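Local coordinates for diaminopropionate ammonia-lyase (Escherichia coli, PDB 4D9I), which catalyses the pyridoxal phosphate-dependent elimination of ammonia from both L- and D-2,3-diaminopropionate, giving pyruvate, at residues N137-M142 and E160-D165; P224-L229 and K367-L372; L319-L324 and R386-E391. All blocks are in the same frame, centred on the assembly; numbering follows the deposited sequence.

Interaction 1: residues N137-M142 and E160-D165; sequences NAVIYM and ECIVTD
E160 N bonds to A138 O at 3.1 Å and opens the parallel pairing of strands 137-142 and 160-163. It is the first of five backbone bonds. E160 O takes I140 N, and I140 O takes I162 N. I162 O takes M142 N at 2.8 Å, with an N-H...O angle of 171°. M142 O takes T164 N, also at 2.8 Å, so the pairing runs one residue past the second strand. CA-H groups add weaker contacts; C161 CA lies 3.2 Å from I140 O. On the far side of strand 137-142, V139 forms backbone bonds with F115 and T117, and Y141 with T117. The hydroxyl of T164 is bonded to T171 OG1 and M166 N.

Side chains pair on each face. M142 SD and C161 SG meet at 3.8 Å. C161 SG is anti to its backbone N (chi1 -171°), which puts it beside M142. Helix 148-155 packs on this face, I154 against C161 and V151 against M142. On the other face, I162 CD1 comes obliquely to Y141 CE1 at 4.2 Å. These two side chains run alongside each other, while V139 CG1 sits in plane at the edge of the Y141 ring. Strand 137-142, helix 148-155 and strand 160-163 form a beta-alpha-beta unit. It makes one edge of the four-stranded parallel sheet of this fold type II enzyme.

Interaction 2: residues P224-L229 and K367-L372; sequences PTHVLL and KDAVVL
T225 and V370 hold the start of this parallel pairing through a cluster of polar bonds. V370 N donates to T225 OG1 at 2.7 Å, so a side-chain oxygen takes the place of a backbone acceptor. T225 chi1 of 53° sets OG1 between its own backbone N and carbonyl carbon. The same hydroxyl shares a hydrogen bond with H226 ND1, 2.7 Å away and in the plane of the imidazole, which helps fix the rotation of that ring. V370 O accepts two backbone donors. T225 N lies on a lone pair in the carbonyl plane but makes a bent bond, 136° at the hydrogen. H226 N makes a straighter one, with 163° at the hydrogen.

Two more backbone bonds carry the pairing onward. L372 N donates to H226 O at 3.1 Å. L228 N donates to L372 O at the same length. V227 CA adds a CA-H...O contact to L372 O.

The apolar contacts fall on both faces. A369 CB approaches H226 CE1 obliquely at 3.8 Å. V371 CG1 touches L228 CD1 at 3.8 Å and also packs on H226 CB. On the face opposite H226 and V371, V227 CG2 meets L372 CG at 4.0 Å, one side chain flanking the other.

The H226 ring stacks on that of H254. Strand 226-230 lies between strands 254-260 and 370-375 in the seven-stranded mixed sheet. Helix 235-248 covers V227 through L244, and helix 208-220 covers P224 and L372 through M217.

Interaction 3: residues L319-L324 and R386-E391; sequences LGMRVL and REVVWE
M321 and R322 of helix 315-325 meet V388 and V389 of helix 382-389 in a buried helix-helix contact at the dimer interface. One polar bond joins the two segments. R322 NE donates to V388 O at 2.8 Å, with an N-H...O angle of 168°. The oxygen lies in the guanidinium plane, at its edge, whereas NE stands above the plane of the V388 carbonyl. The arginine chain is extended from CG to NE and crosses the V388 side chain at about a right angle. V388 CG1 sits over one guanidinium face, 3.7 Å from R322 NH2. These C-terminal elements of the fold type II enzyme also meet the second subunit of the homodimer. There R322 NH1 donates to W390 O of the other subunit, and the reciprocal bond is made as well. The same guanidinium thus grips carbonyls of both chains.

The apolar part lies beside this bond. M321 bends at SD, with chi3 at 73°. Its CE reaches V388 CB at 3.9 Å, and its SD touches both V388 methyls. V389 CG1 packs against R322 CG at 4.2 Å. M321 also packs on A341 of helix 338-352.

The three contacts are separate, with no atoms touching between them. Interactions 1 and 2 lie on opposite sides of the chain's centre, 39 Å apart between centres. Each pairs parallel strands, but in different sheets. Interaction 1 comes nearest to an annotated site: the M142 side chain is about 5 Å from that of D120, the inferred proton acceptor for the L-isomer, and about 10 Å from a bound Tris molecule. Interactions 1 and 3 have centres 29 Å apart. Interactions 2 and 3 lie away from the annotated sites. Their nearest atoms are about 10 Å apart, and helix 382-389 is the next element after strand 370-375. Interaction 3 alone of the three touches the second subunit.

Interaction 1: residues N137-M142 and E160-D165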
loop_
_atom_site.group_PDB
_atom_site.type_symbol
_atom_site.label_atom_id
_atom_site.label_comp_id
_atom_site.label_asym_id
_atom_site.label_seq_id
_atom_site.Cartn_x
_atom_site.Cartn_y
_atom_site.Cartn_z
ATOM N N ASN B 137 -37.563 12.892 2.502
ATOM C CA ASN B 137 -37.147 12.560 1.138
ATOM C C ASN B 137 -35.909 13.329 0.683
ATOM O O ASN B 137 -35.643 14.429 1.165
ATOM C CB ASN B 137 -38.307 12.787 0.168
ATOM C CG ASN B 137 -39.435 11.798 0.378
ATOM O OD1 ASN B 137 -40.519 12.169 0.808
ATOM N ND2 ASN B 137 -39.175 10.529 0.089
ATOM N N ALA B 138 -35.137 12.738 -0.223
ATOM C CA ALA B 138 -34.012 13.429 -0.820
ATOM C C ALA B 138 -33.936 13.197 -2.327
ATOM O O ALA B 138 -34.226 12.102 -2.811
ATOM C CB ALA B 138 -32.707 13.032 -0.136
ATOM N N VAL B 139 -33.545 14.232 -3.064
ATOM C CA VAL B 139 -33.371 14.139 -4.523
ATOM C C VAL B 139 -31.982 14.677 -4.881
ATOM O O VAL B 139 -31.723 15.873 -4.788
ATOM C CB VAL B 139 -34.501 14.869 -5.306
ATOM C CG1 VAL B 139 -34.341 14.671 -6.809
ATOM C CG2 VAL B 139 -35.872 14.359 -4.887
ATOM N N ILE B 140 -31.084 13.771 -5.256
ATOM C CA ILE B 140 -29.688 14.111 -5.522
ATOM C C ILE B 140 -29.396 14.175 -7.025
ATOM O O ILE B 140 -29.759 13.268 -7.786
ATOM C CB ILE B 140 -28.728 13.102 -4.837
ATOM C CG1 ILE B 140 -29.103 12.872 -3.359
ATOM C CG2 ILE B 140 -27.282 13.524 -4.981
ATOM C CD1 ILE B 140 -29.289 14.108 -2.485
ATOM N N TYR B 141 -28.761 15.257 -7.463
ATOM C CA TYR B 141 -28.268 15.338 -8.839
ATOM C C TYR B 141 -26.734 15.162 -8.870
ATOM O O TYR B 141 -26.023 15.693 -8.015
ATOM C CB TYR B 141 -28.700 16.661 -9.494
ATOM C CG TYR B 141 -30.200 16.802 -9.710
ATOM C CD1 TYR B 141 -31.111 16.045 -8.971
ATOM C CD2 TYR B 141 -30.709 17.712 -10.631
ATOM C CE1 TYR B 141 -32.473 16.174 -9.157
ATOM C CE2 TYR B 141 -32.077 17.847 -10.820
ATOM C CZ TYR B 141 -32.954 17.075 -10.080
ATOM O OH TYR B 141 -34.314 17.204 -10.248
ATOM N N MET B 142 -26.244 14.387 -9.834
ATOM C CA MET B 142 -24.801 14.215 -10.044
ATOM C C MET B 142 -24.430 14.565 -11.498
ATOM O O MET B 142 -25.214 14.303 -12.414
ATOM C CB MET B 142 -24.355 12.789 -9.673
ATOM C CG MET B 142 -24.615 12.395 -8.220
ATOM S SD MET B 142 -23.809 10.841 -7.768
ATOM C CE MET B 142 -22.109 11.395 -7.728
ATOM N N GLU B 160 -33.515 9.550 -4.479
ATOM C CA GLU B 160 -33.409 9.539 -5.933
ATOM C C GLU B 160 -32.049 10.079 -6.293
ATOM O O GLU B 160 -31.468 10.893 -5.550
ATOM C CB GLU B 160 -34.472 10.408 -6.595
ATOM C CG GLU B 160 -35.768 10.528 -5.819
ATOM C CD GLU B 160 -36.730 9.390 -6.064
ATOM O OE1 GLU B 160 -37.949 9.660 -6.100
ATOM O OE2 GLU B 160 -36.278 8.234 -6.214
ATOM N N CYS B 161 -31.524 9.620 -7.423
ATOM C CA CYS B 161 -30.220 10.085 -7.876
ATOM C C CYS B 161 -30.124 10.099 -9.395
ATOM O O CYS B 161 -30.128 9.052 -10.049
ATOM C CB CYS B 161 -29.096 9.255 -7.264
ATOM S SG CYS B 161 -27.471 9.958 -7.602
ATOM N N ILE B 162 -30.022 11.306 -9.937
ATOM C CA ILE B 162 -30.090 11.546 -11.371
ATOM C C ILE B 162 -28.728 12.041 -11.847
ATOM O O ILE B 162 -28.194 13.017 -11.314
ATOM C CB ILE B 162 -31.203 12.570 -11.699
ATOM C CG1 ILE B 162 -32.602 11.936 -11.550
ATOM C CG2 ILE B 162 -31.078 13.107 -13.124
ATOM C CD1 ILE B 162 -33.336 12.253 -10.255
ATOM N N VAL B 163 -28.150 11.336 -12.818
ATOM C CA VAL B 163 -26.893 11.754 -13.436
ATOM C C VAL B 163 -27.244 12.605 -14.651
ATOM O O VAL B 163 -27.894 12.128 -15.582
ATOM C CB VAL B 163 -26.011 10.552 -13.865
ATOM C CG1 VAL B 163 -24.677 11.026 -14.438
ATOM C CG2 VAL B 163 -25.774 9.608 -12.695
ATOM N N THR B 164 -26.824 13.866 -14.627
ATOM C CA THR B 164 -27.144 14.800 -15.703
ATOM C C THR B 164 -26.117 14.733 -16.832
ATOM O O THR B 164 -25.212 13.901 -16.814
ATOM C CB THR B 164 -27.264 16.250 -15.192
ATOM O OG1 THR B 164 -25.957 16.801 -14.982
ATOM C CG2 THR B 164 -28.081 16.309 -13.892
ATOM N N ASP B 165 -26.281 15.605 -17.821
ATOM C CA ASP B 165 -25.349 15.695 -18.939
ATOM C C ASP B 165 -24.394 16.857 -18.714
ATOM O O ASP B 165 -23.409 17.019 -19.439
ATOM C CB ASP B 165 -26.104 15.906 -20.251
ATOM C CG ASP B 165 -27.061 14.772 -20.572
ATOM O OD1 ASP B 165 -26.647 13.595 -20.514
ATOM O OD2 ASP B 165 -28.231 15.062 -20.903
#

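Interaction 2: residues P224-L229 and K367-L372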
loop_
_atom_site.group_PDB
_atom_site.type_symbol
_atom_site.label_atom_id
_atom_site.label_comp_id
_atom_site.label_asym_id
_atom_site.label_seq_id
_atom_site.Cartn_x
_atom_site.Cartn_y
_atom_site.Cartn_z
ATOM N N PRO B 224 -0.266 21.289 17.446
ATOM C CA PRO B 224 0.145 21.374 16.045
ATOM C C PRO B 224 0.831 22.712 15.717
ATOM O O PRO B 224 0.393 23.777 16.182
ATOM C CB PRO B 224 -1.176 21.236 15.292
ATOM C CG PRO B 224 -2.223 21.766 16.233
ATOM C CD PRO B 224 -1.687 21.621 17.640
ATOM N N THR B 225 1.894 22.650 14.921
ATOM C CA THR B 225 2.490 23.848 14.347
ATOM C C THR B 225 1.879 24.172 12.977
ATOM O O THR B 225 1.850 25.345 12.572
ATOM C CB THR B 225 4.012 23.670 14.154
ATOM O OG1 THR B 225 4.241 22.473 13.405
ATOM C CG2 THR B 225 4.725 23.580 15.503
ATOM N N HIS B 226 1.426 23.133 12.267
ATOM C CA HIS B 226 0.893 23.248 10.902
ATOM C C HIS B 226 -0.413 22.534 10.739
ATOM O O HIS B 226 -0.691 21.582 11.468
ATOM C CB HIS B 226 1.868 22.627 9.892
ATOM C CG HIS B 226 3.188 23.334 9.812
ATOM N ND1 HIS B 226 4.085 23.300 10.813
ATOM C CD2 HIS B 226 3.745 24.127 8.814
ATOM C CE1 HIS B 226 5.173 24.033 10.483
ATOM N NE2 HIS B 226 4.961 24.551 9.262
ATOM N N VAL B 227 -1.213 22.986 9.766
ATOM C CA VAL B 227 -2.342 22.204 9.259
ATOM C C VAL B 227 -2.439 22.356 7.735
ATOM O O VAL B 227 -2.314 23.470 7.192
ATOM C CB VAL B 227 -3.676 22.525 9.984
ATOM C CG1 VAL B 227 -4.105 23.979 9.785
ATOM C CG2 VAL B 227 -4.783 21.562 9.551
ATOM N N LEU B 228 -2.585 21.220 7.055
ATOM C CA LEU B 228 -2.845 21.207 5.633
ATOM C C LEU B 228 -4.315 20.908 5.428
ATOM O O LEU B 228 -4.844 19.920 5.956
ATOM C CB LEU B 228 -1.950 20.199 4.895
ATOM C CG LEU B 228 -0.577 20.808 4.519
ATOM C CD1 LEU B 228 0.330 20.896 5.741
ATOM C CD2 LEU B 228 0.129 20.027 3.409
ATOM N N LEU B 229 -4.973 21.770 4.670
ATOM C CA LEU B 229 -6.393 21.635 4.442
ATOM C C LEU B 229 -6.675 21.678 2.941
ATOM O O LEU B 229 -6.485 22.713 2.293
ATOM C CB LEU B 229 -7.152 22.763 5.192
ATOM C CG LEU B 229 -7.092 22.753 6.732
ATOM C CD1 LEU B 229 -7.673 24.051 7.316
ATOM C CD2 LEU B 229 -7.828 21.535 7.291
ATOM N N LYS B 367 12.470 20.079 11.930
ATOM C CA LYS B 367 12.457 18.949 12.870
ATOM C C LYS B 367 11.539 19.159 14.095
ATOM O O LYS B 367 11.240 18.201 14.818
ATOM C CB LYS B 367 13.882 18.596 13.317
ATOM N N ASP B 368 11.078 20.391 14.309
ATOM C CA ASP B 368 10.090 20.664 15.358
ATOM C C ASP B 368 8.629 20.639 14.882
ATOM O O ASP B 368 7.704 20.714 15.700
ATOM C CB ASP B 368 10.373 22.016 16.015
ATOM C CG ASP B 368 11.733 22.063 16.682
ATOM O OD1 ASP B 368 12.084 21.115 17.414
ATOM O OD2 ASP B 368 12.465 23.034 16.448
ATOM N N ALA B 369 8.406 20.569 13.575
ATOM C CA ALA B 369 7.033 20.674 13.059
ATOM C C ALA B 369 6.113 19.522 13.464
ATOM O O ALA B 369 6.487 18.345 13.397
ATOM C CB ALA B 369 7.017 20.876 11.552
ATOM N N VAL B 370 4.909 19.894 13.899
ATOM C CA VAL B 370 3.836 18.964 14.204
ATOM C C VAL B 370 2.688 19.248 13.224
ATOM O O VAL B 370 2.037 20.317 13.280
ATOM C CB VAL B 370 3.392 19.095 15.673
ATOM C CG1 VAL B 370 2.262 18.143 15.985
ATOM C CG2 VAL B 370 4.578 18.837 16.612
ATOM N N VAL B 371 2.440 18.294 12.325
ATOM C CA VAL B 371 1.652 18.589 11.126
ATOM C C VAL B 371 0.341 17.796 11.106
ATOM O O VAL B 371 0.348 16.578 11.007
ATOM C CB VAL B 371 2.476 18.341 9.848
ATOM C CG1 VAL B 371 1.723 18.818 8.606
ATOM C CG2 VAL B 371 3.839 19.042 9.931
ATOM N N LEU B 372 -0.770 18.520 11.240
ATOM C CA LEU B 372 -2.090 17.956 11.203
ATOM C C LEU B 372 -2.556 17.881 9.756
ATOM O O LEU B 372 -2.547 18.873 9.034
ATOM C CB LEU B 372 -3.062 18.806 12.058
ATOM C CG LEU B 372 -4.559 18.458 12.008
ATOM C CD1 LEU B 372 -4.823 17.016 12.379
ATOM C CD2 LEU B 372 -5.336 19.394 12.935
#

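Interaction 3: residues L319-L324 and R386-E391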
loop_
_atom_site.group_PDB
_atom_site.type_symbol
_atom_site.label_atom_id
_atom_site.label_comp_id
_atom_site.label_asym_id
_atom_site.label_seq_id
_atom_site.Cartn_x
_atom_site.Cartn_y
_atom_site.Cartn_z
ATOM N N LEU B 319 0.054 10.185 -5.246
ATOM C CA LEU B 319 1.199 9.880 -4.384
ATOM C C LEU B 319 0.766 9.766 -2.908
ATOM O O LEU B 319 1.104 8.812 -2.234
ATOM C CB LEU B 319 2.260 10.965 -4.546
ATOM C CG LEU B 319 3.503 10.942 -3.637
ATOM C CD1 LEU B 319 4.291 9.659 -3.882
ATOM C CD2 LEU B 319 4.370 12.161 -3.942
ATOM N N GLY B 320 -0.014 10.731 -2.440
ATOM C CA GLY B 320 -0.589 10.661 -1.098
ATOM C C GLY B 320 -1.396 9.395 -0.816
ATOM O O GLY B 320 -1.261 8.799 0.241
ATOM N N MET B 321 -2.278 9.021 -1.743
ATOM C CA MET B 321 -3.088 7.810 -1.595
ATOM C C MET B 321 -2.196 6.581 -1.335
ATOM O O MET B 321 -2.488 5.762 -0.450
ATOM C CB MET B 321 -3.903 7.559 -2.862
ATOM C CG MET B 321 -4.989 8.597 -3.135
ATOM S SD MET B 321 -5.719 8.429 -4.778
ATOM C CE MET B 321 -6.720 6.953 -4.652
ATOM N N ARG B 322 -1.140 6.450 -2.126
ATOM C CA ARG B 322 -0.226 5.303 -2.009
ATOM C C ARG B 322 0.574 5.307 -0.711
ATOM O O ARG B 322 0.813 4.236 -0.110
ATOM C CB ARG B 322 0.733 5.258 -3.194
ATOM C CG ARG B 322 0.030 4.974 -4.521
ATOM C CD ARG B 322 1.027 4.844 -5.654
ATOM N NE ARG B 322 0.339 5.096 -6.903
ATOM C CZ ARG B 322 0.502 6.181 -7.633
ATOM N NH1 ARG B 322 1.368 7.120 -7.263
ATOM N NH2 ARG B 322 -0.179 6.294 -8.739
ATOM N N VAL B 323 1.026 6.491 -0.318
ATOM C CA VAL B 323 1.892 6.644 0.883
ATOM C C VAL B 323 1.064 6.306 2.136
ATOM O O VAL B 323 1.535 5.598 3.029
ATOM C CB VAL B 323 2.457 8.083 1.001
ATOM C CG1 VAL B 323 3.126 8.330 2.368
ATOM C CG2 VAL B 323 3.426 8.397 -0.146
ATOM N N LEU B 324 -0.180 6.805 2.182
ATOM C CA LEU B 324 -1.106 6.477 3.269
ATOM C C LEU B 324 -1.532 5.006 3.294
ATOM O O LEU B 324 -1.664 4.428 4.376
ATOM C CB LEU B 324 -2.369 7.372 3.211
ATOM C CG LEU B 324 -2.147 8.831 3.575
ATOM C CD1 LEU B 324 -3.367 9.706 3.217
ATOM C CD2 LEU B 324 -1.821 8.967 5.043
ATOM N N ARG B 386 -8.045 1.436 -6.370
ATOM C CA ARG B 386 -7.179 0.292 -6.658
ATOM C C ARG B 386 -6.338 0.516 -7.920
ATOM O O ARG B 386 -5.172 0.081 -7.984
ATOM C CB ARG B 386 -7.988 -1.009 -6.727
ATOM C CG ARG B 386 -8.564 -1.444 -5.378
ATOM C CD ARG B 386 -7.501 -1.486 -4.285
ATOM N NE ARG B 386 -8.096 -1.598 -2.953
ATOM C CZ ARG B 386 -7.417 -1.901 -1.847
ATOM N NH1 ARG B 386 -6.104 -2.131 -1.901
ATOM N NH2 ARG B 386 -8.055 -1.961 -0.679
ATOM N N GLU B 387 -6.903 1.212 -8.908
ATOM C CA GLU B 387 -6.111 1.629 -10.070
ATOM C C GLU B 387 -4.889 2.475 -9.655
ATOM O O GLU B 387 -3.778 2.288 -10.178
ATOM C CB GLU B 387 -6.999 2.348 -11.113
ATOM C CG GLU B 387 -7.826 1.376 -11.922
ATOM C CD GLU B 387 -9.015 2.003 -12.647
ATOM O OE1 GLU B 387 -9.291 3.209 -12.492
ATOM O OE2 GLU B 387 -9.690 1.264 -13.367
ATOM N N VAL B 388 -5.074 3.363 -8.678
ATOM C CA VAL B 388 -3.951 4.163 -8.165
ATOM C C VAL B 388 -2.946 3.320 -7.355
ATOM O O VAL B 388 -1.737 3.343 -7.635
ATOM C CB VAL B 388 -4.423 5.386 -7.335
ATOM C CG1 VAL B 388 -3.240 6.136 -6.708
ATOM C CG2 VAL B 388 -5.251 6.344 -8.191
ATOM N N VAL B 389 -3.430 2.606 -6.340
ATOM C CA VAL B 389 -2.509 1.986 -5.354
ATOM C C VAL B 389 -1.909 0.678 -5.867
ATOM O O VAL B 389 -0.767 0.329 -5.517
ATOM C CB VAL B 389 -3.118 1.842 -3.931
ATOM C CG1 VAL B 389 -3.605 3.201 -3.422
ATOM C CG2 VAL B 389 -4.243 0.817 -3.873
ATOM N N TRP B 390 -2.668 -0.025 -6.707
ATOM C CA TRP B 390 -2.193 -1.287 -7.317
ATOM C C TRP B 390 -1.650 -1.146 -8.717
ATOM O O TRP B 390 -0.578 -1.670 -9.030
ATOM C CB TRP B 390 -3.309 -2.324 -7.341
ATOM C CG TRP B 390 -3.736 -2.880 -5.998
ATOM C CD1 TRP B 390 -3.161 -2.657 -4.749
ATOM C CD2 TRP B 390 -4.843 -3.823 -5.743
ATOM N NE1 TRP B 390 -3.825 -3.359 -3.777
ATOM C CE2 TRP B 390 -4.832 -4.091 -4.304
ATOM C CE3 TRP B 390 -5.802 -4.452 -6.539
ATOM C CZ2 TRP B 390 -5.759 -4.946 -3.707
ATOM C CZ3 TRP B 390 -6.730 -5.306 -5.922
ATOM C CH2 TRP B 390 -6.705 -5.543 -4.542
ATOM N N GLU B 391 -2.385 -0.456 -9.594
ATOM C CA GLU B 391 -1.998 -0.389 -11.016
ATOM C C GLU B 391 -0.947 0.693 -11.251
ATOM O O GLU B 391 -0.280 0.720 -12.285
ATOM C CB GLU B 391 -3.226 -0.174 -11.915
ATOM C CG GLU B 391 -4.236 -1.308 -11.838
ATOM C CD GLU B 391 -5.446 -1.129 -12.736
ATOM O OE1 GLU B 391 -5.364 -0.423 -13.764
ATOM O OE2 GLU B 391 -6.483 -1.740 -12.432
#